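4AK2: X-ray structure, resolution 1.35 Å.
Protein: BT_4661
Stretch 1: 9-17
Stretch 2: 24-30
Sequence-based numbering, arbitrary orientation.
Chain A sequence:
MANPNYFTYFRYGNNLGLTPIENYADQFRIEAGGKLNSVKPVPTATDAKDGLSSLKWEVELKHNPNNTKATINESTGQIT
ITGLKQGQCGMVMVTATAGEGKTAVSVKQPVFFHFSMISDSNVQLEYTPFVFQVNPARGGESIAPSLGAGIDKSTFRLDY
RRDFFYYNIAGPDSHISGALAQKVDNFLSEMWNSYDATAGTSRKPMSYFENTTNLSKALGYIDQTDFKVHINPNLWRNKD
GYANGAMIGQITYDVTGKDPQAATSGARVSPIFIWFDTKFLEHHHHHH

Stretch 1 9-17: YFRYGNNLG
Stretch 2, residues 24-30: YADQFRI

Residues 9-17 and 24-30 pack around a single backbone bridge, N14 with Q27 (CA-CA 4.9 Å), their touching parts running 45° apart and burying 573 Å² in total. F10 and R11 are strand and the remainder of the first stretch is loop; the second becomes a strand that includes 27-30, after Y24 (-137/157), A25 (-63/161) and D26 (-75/116).

Y24 (chi1 m) contributes little. A25 turns its methyl away but offers its carbonyl: A25 O accepts from Q27 NE2 (2.9 Å) and from a water, which in turn accepts from N14 ND2 (2.9 Å).

D26 (chi1 m, chi2 -13°) is the buried polar anchor. Its carboxylate reaches two successive amides, Y12 N to D26 OD2 and G13 N to D26 OD1, both 2.8 Å, so a short acidic side chain serves the turn where Y12 (-102/-21) leads into G13 (74/-149). The positive phi there favours glycine. D26 CA also approaches G13 O at 3.2 Å.

Q27 (-156/137; p, t, chi3 -82°) carries the bridge. Q27 N donates to G13 O (3.1 Å), and N15 N returns a weak bond to Q27 O (3.5 Å). N14 CA lies 3.1 Å from Q27 O, while N14 (-153/159, chi1 p) holds L16 N through its OD1 at 2.9 Å.

F28 (-134/129, chi1 m, chi2 86°) brings its buried ring against the backbone of Y12 to N14: N14 CA sits over one face, 4.2 Å from the centroid, Y12 O meets the edge 3.5 Å from F28 CZ, and Y12 CB packs 3.9 Å from F28 CE1.

At R29 (-100/137; t, t, m, chi4 133°) the side-chain amide of N15 (-108/29; p, chi2 -11°) mimics a strand partner, N15 OD1 accepting from R29 N and N15 ND2 donating to R29 O, both 2.9 Å. L16 (-104/-2; m, t) points its CA-to-CB bond toward stretch 2 and places CD2 3.6 Å from R29 CB, an apolar branch covering the aliphatic base of R29, whose guanidinium is hydrogen-bonded elsewhere in the structure. I30 (-97/117) points away.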

# COMPACT_ATOMS: atom_id res chain seq x y z
N TYR A 9 15.41 3.28 -13.35
CA TYR A 9 14.05 3.63 -12.91
C TYR A 9 13.15 4.02 -14.09
O TYR A 9 13.65 4.46 -15.14
CB TYR A 9 14.02 4.73 -11.80
CG TYR A 9 14.32 6.11 -12.35
CD1 TYR A 9 13.31 6.91 -12.89
CD2 TYR A 9 15.64 6.63 -12.34
CE1 TYR A 9 13.58 8.17 -13.42
CE2 TYR A 9 15.92 7.88 -12.86
CZ TYR A 9 14.90 8.66 -13.38
OH TYR A 9 15.18 9.89 -13.89
N PHE A 10 11.84 3.94 -13.85
CA PHE A 10 10.84 4.68 -14.61
C PHE A 10 9.90 5.27 -13.59
O PHE A 10 10.00 4.94 -12.37
CB PHE A 10 10.07 3.74 -15.58
CG PHE A 10 9.53 2.51 -14.93
CD1 PHE A 10 8.30 2.53 -14.29
CD2 PHE A 10 10.27 1.34 -14.94
CE1 PHE A 10 7.78 1.37 -13.67
CE2 PHE A 10 9.79 0.17 -14.33
CZ PHE A 10 8.54 0.20 -13.69
N ARG A 11 8.99 6.15 -14.03
CA ARG A 11 7.96 6.66 -13.13
C ARG A 11 6.67 6.78 -13.92
O ARG A 11 6.70 7.22 -15.08
CB ARG A 11 8.29 8.05 -12.53
CG ARG A 11 9.64 8.14 -11.88
CD ARG A 11 9.88 9.48 -11.18
NE ARG A 11 11.22 9.49 -10.58
CZ ARG A 11 12.22 10.27 -10.98
NH1 ARG A 11 12.04 11.18 -11.94
NH2 ARG A 11 13.41 10.16 -10.42
N TYR A 12 5.57 6.50 -13.23
CA TYR A 12 4.24 6.82 -13.67
C TYR A 12 3.69 8.09 -12.97
O TYR A 12 2.76 8.72 -13.48
CB TYR A 12 3.29 5.69 -13.37
CG TYR A 12 3.40 4.51 -14.34
CD1 TYR A 12 4.42 3.58 -14.20
CD2 TYR A 12 2.48 4.33 -15.39
CE1 TYR A 12 4.55 2.49 -15.05
CE2 TYR A 12 2.57 3.20 -16.24
CZ TYR A 12 3.63 2.32 -16.09
OH TYR A 12 3.76 1.22 -16.91
N GLY A 13 4.25 8.46 -11.80
CA GLY A 13 3.67 9.59 -11.06
C GLY A 13 2.35 9.26 -10.38
O GLY A 13 2.15 8.15 -9.90
N ASN A 14 1.48 10.23 -10.25
CA ASN A 14 0.24 10.06 -9.50
C ASN A 14 -0.77 11.02 -10.07
O ASN A 14 -0.40 12.00 -10.73
CB ASN A 14 0.48 10.29 -8.01
CG ASN A 14 0.80 11.74 -7.68
OD1 ASN A 14 -0.08 12.59 -7.56
ND2 ASN A 14 2.11 12.02 -7.54
N ASN A 15 -2.05 10.73 -9.84
CA ASN A 15 -3.12 11.64 -10.26
C ASN A 15 -3.74 12.34 -9.04
O ASN A 15 -4.92 12.70 -9.09
CB ASN A 15 -4.18 10.90 -11.08
CG ASN A 15 -4.99 9.92 -10.25
OD1 ASN A 15 -4.65 9.63 -9.10
ND2 ASN A 15 -6.07 9.41 -10.84
N LEU A 16 -2.94 12.55 -7.98
CA LEU A 16 -3.37 13.12 -6.70
C LEU A 16 -2.90 14.57 -6.55
O LEU A 16 -3.23 15.18 -5.55
CB LEU A 16 -2.86 12.28 -5.50
CG LEU A 16 -3.13 10.76 -5.48
CD1 LEU A 16 -2.62 10.13 -4.19
CD2 LEU A 16 -4.61 10.51 -5.61
N GLY A 17 -2.16 15.10 -7.53
CA GLY A 17 -1.62 16.47 -7.45
C GLY A 17 -0.41 16.61 -6.54
O GLY A 17 -0.03 17.72 -6.15
N TYR A 24 6.94 10.44 -3.96
CA TYR A 24 5.74 9.63 -3.67
C TYR A 24 5.80 8.34 -4.47
O TYR A 24 6.44 8.29 -5.51
CB TYR A 24 4.48 10.41 -4.04
CG TYR A 24 4.36 11.67 -3.20
CD1 TYR A 24 3.76 11.60 -1.94
CD2 TYR A 24 4.84 12.91 -3.67
CE1 TYR A 24 3.66 12.71 -1.13
CE2 TYR A 24 4.74 14.06 -2.85
CZ TYR A 24 4.14 13.95 -1.60
OH TYR A 24 4.02 15.07 -0.83
N ALA A 25 5.09 7.31 -3.99
CA ALA A 25 4.89 6.13 -4.82
C ALA A 25 4.11 6.51 -6.07
O ALA A 25 3.41 7.55 -6.13
CB ALA A 25 4.10 5.07 -4.02
N ASP A 26 4.22 5.63 -7.09
CA ASP A 26 3.34 5.72 -8.25
C ASP A 26 1.96 5.22 -7.86
O ASP A 26 1.82 4.05 -7.44
CB ASP A 26 3.91 4.92 -9.43
CG ASP A 26 5.10 5.59 -10.08
OD1 ASP A 26 5.37 6.78 -9.80
OD2 ASP A 26 5.76 4.90 -10.89
N GLN A 27 0.96 6.09 -7.88
CA GLN A 27 -0.33 5.78 -7.26
C GLN A 27 -1.45 6.58 -7.87
O GLN A 27 -1.30 7.75 -8.17
CB GLN A 27 -0.23 5.99 -5.74
CG GLN A 27 -0.13 7.48 -5.32
CD GLN A 27 0.37 7.60 -3.90
OE1 GLN A 27 -0.37 7.47 -2.95
NE2 GLN A 27 1.69 7.89 -3.77
N PHE A 28 -2.58 5.90 -8.13
CA PHE A 28 -3.71 6.46 -8.85
C PHE A 28 -5.01 6.17 -8.17
O PHE A 28 -5.28 5.03 -7.82
CB PHE A 28 -3.73 5.90 -10.31
CG PHE A 28 -2.49 6.31 -11.03
CD1 PHE A 28 -1.32 5.55 -10.95
CD2 PHE A 28 -2.44 7.53 -11.72
CE1 PHE A 28 -0.13 6.01 -11.54
CE2 PHE A 28 -1.24 7.97 -12.30
CZ PHE A 28 -0.11 7.24 -12.20
N ARG A 29 -5.79 7.21 -7.95
CA ARG A 29 -7.10 7.08 -7.36
C ARG A 29 -8.15 7.12 -8.45
O ARG A 29 -8.11 7.95 -9.36
CB ARG A 29 -7.34 8.23 -6.34
CG ARG A 29 -8.78 8.22 -5.80
CD ARG A 29 -8.91 9.10 -4.56
NE ARG A 29 -8.28 8.47 -3.40
CZ ARG A 29 -7.45 9.06 -2.54
NH1 ARG A 29 -7.05 10.37 -2.66
NH2 ARG A 29 -7.00 8.33 -1.53
N ILE A 30 -9.12 6.23 -8.32
CA ILE A 30 -10.37 6.31 -9.07
C ILE A 30 -11.36 6.99 -8.13
O ILE A 30 -11.65 6.47 -7.04
CB ILE A 30 -10.88 4.92 -9.52
CG1 ILE A 30 -9.80 4.21 -10.36
CG2 ILE A 30 -12.19 5.07 -10.28
CD1 ILE A 30 -8.83 3.34 -9.60
O HOH W 1 8.30 5.64 -9.46
O HOH W 2 4.19 9.94 -7.61